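Local coordinates for SIR4-interacting protein SIF2 (Saccharomyces cerevisiae, PDB 1R5M) that acts as a WD40-repeat subunit of the Set3C transcriptional corepressor complex and antagonizes telomeric silencing in yeast, at residues Val303-Ser307 / Lys344-Ala348. Sequence-based numbering, arbitrary orientation.
Sequences VISCS and KYAVA
I304 lies against one face of the Y345 ring, and two of its branches share the work. Its CG2 sits 3.9 Å from the ring centroid and 24° off the ring normal, which fits a CH-pi contact displaced toward the rim; the nearest ring atom to CG2 is CE1 of Y345, at 3.6 Å. CD1 of I304 covers the root of the ring, 3.6 Å from Y345 CG. The two side chains therefore run past one another in opposite senses, the isoleucine tip reaching the tyrosine base while the phenol reaches back toward the other strand. With CG anti to the backbone N of Y345 (chi1 -165°), the ring spans the gap, and its OH comes within 3.5 Å of C306 SG. That sulfur meets the ring at the edge, 78° off the normal, a cysteine sulfur-aromatic contact. The strands belong to successive blades of a WD40 beta-propeller, 303-307 in WD 6 and 344-348 in WD 7. Their axes run almost parallel, but the 9.1 Å separation is that of sheets packed face to face, with no backbone hydrogen bond joining the segments. V347 continues the apolar seam beyond the tyrosine, its CG1 lying 4.2 Å from C306 SG. V312, on the neighbouring strand of the WD 6 blade, touches I304, Y345 and V347, so the same interface extends onto the next strand of that blade. On the opposite face of 303-307, S305 OG hydrogen-bonds to H288 NE2 and W315 NE1, the Ser-His-Trp part of the polar network characteristic of WD repeats.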
loop_
_atom_site.group_PDB
_atom_site.type_symbol
_atom_site.label_atom_id
_atom_site.label_comp_id
_atom_site.label_asym_id
_atom_site.label_seq_id
_atom_site.Cartn_x
_atom_site.Cartn_y
_atom_site.Cartn_z
ATOM N N VAL A 303 -14.874 -0.244 6.334
ATOM C CA VAL A 303 -13.483 -0.591 6.071
ATOM C C VAL A 303 -13.510 -1.993 5.484
ATOM O O VAL A 303 -14.446 -2.759 5.724
ATOM C CB VAL A 303 -12.590 -0.570 7.342
ATOM C CG1 VAL A 303 -12.439 0.859 7.840
ATOM C CG2 VAL A 303 -13.172 -1.455 8.428
ATOM N N ILE A 304 -12.504 -2.313 4.682
ATOM C CA ILE A 304 -12.433 -3.621 4.053
ATOM C C ILE A 304 -11.043 -4.187 4.286
ATOM O O ILE A 304 -10.055 -3.450 4.319
ATOM C CB ILE A 304 -12.758 -3.514 2.536
ATOM C CG1 ILE A 304 -12.880 -4.908 1.920
ATOM C CG2 ILE A 304 -11.695 -2.689 1.819
ATOM C CD1 ILE A 304 -13.504 -4.897 0.531
ATOM N N SER A 305 -10.974 -5.498 4.475
ATOM C CA SER A 305 -9.703 -6.153 4.729
ATOM C C SER A 305 -9.608 -7.493 4.020
ATOM O O SER A 305 -10.622 -8.082 3.651
ATOM C CB SER A 305 -9.531 -6.377 6.235
ATOM O OG SER A 305 -10.623 -7.121 6.765
ATOM N N CYS A 306 -8.383 -7.954 3.804
ATOM C CA CYS A 306 -8.173 -9.267 3.210
ATOM C C CYS A 306 -7.065 -9.929 4.014
ATOM O O CYS A 306 -6.230 -9.257 4.633
ATOM C CB CYS A 306 -7.861 -9.192 1.709
ATOM S SG CYS A 306 -6.489 -8.175 1.220
ATOM N N SER A 307 -7.053 -11.254 4.006
ATOM C CA SER A 307 -6.125 -11.978 4.849
ATOM C C SER A 307 -5.530 -13.244 4.263
ATOM O O SER A 307 -5.937 -13.715 3.200
ATOM C CB SER A 307 -6.872 -12.306 6.153
ATOM O OG SER A 307 -6.279 -13.350 6.899
ATOM N N LYS A 344 -14.447 -0.514 -5.944
ATOM C CA LYS A 344 -13.894 -1.809 -6.332
ATOM C C LYS A 344 -12.702 -2.175 -5.463
ATOM O O LYS A 344 -11.918 -1.310 -5.080
ATOM C CB LYS A 344 -13.451 -1.765 -7.799
ATOM C CG LYS A 344 -14.558 -1.416 -8.794
ATOM C CD LYS A 344 -15.517 -2.580 -8.990
ATOM C CE LYS A 344 -16.603 -2.242 -10.006
ATOM N NZ LYS A 344 -17.505 -1.159 -9.515
ATOM N N TYR A 345 -12.571 -3.459 -5.152
ATOM C CA TYR A 345 -11.460 -3.934 -4.333
ATOM C C TYR A 345 -10.802 -5.096 -5.065
ATOM O O TYR A 345 -11.448 -6.106 -5.341
ATOM C CB TYR A 345 -11.961 -4.395 -2.959
ATOM C CG TYR A 345 -10.858 -4.553 -1.933
ATOM C CD1 TYR A 345 -10.131 -3.447 -1.492
ATOM C CD2 TYR A 345 -10.539 -5.802 -1.404
ATOM C CE1 TYR A 345 -9.112 -3.581 -0.544
ATOM C CE2 TYR A 345 -9.520 -5.948 -0.455
ATOM C CZ TYR A 345 -8.814 -4.832 -0.031
ATOM O OH TYR A 345 -7.817 -4.962 0.911
ATOM N N ALA A 346 -9.520 -4.945 -5.381
ATOM C CA ALA A 346 -8.779 -5.974 -6.101
ATOM C C ALA A 346 -7.840 -6.721 -5.169
ATOM O O ALA A 346 -7.112 -6.109 -4.389
ATOM C CB ALA A 346 -7.985 -5.341 -7.237
ATOM N N VAL A 347 -7.858 -8.049 -5.255
ATOM C CA VAL A 347 -6.998 -8.873 -4.416
ATOM C C VAL A 347 -6.206 -9.875 -5.241
ATOM O O VAL A 347 -6.675 -10.352 -6.274
ATOM C CB VAL A 347 -7.811 -9.647 -3.358
ATOM C CG1 VAL A 347 -8.481 -8.673 -2.400
ATOM C CG2 VAL A 347 -8.844 -10.531 -4.036
ATOM N N ALA A 348 -4.997 -10.181 -4.784
ATOM C CA ALA A 348 -4.150 -11.143 -5.472
ATOM C C ALA A 348 -4.041 -12.392 -4.615
ATOM O O ALA A 348 -3.546 -12.339 -3.488
ATOM C CB ALA A 348 -2.767 -10.550 -5.712
#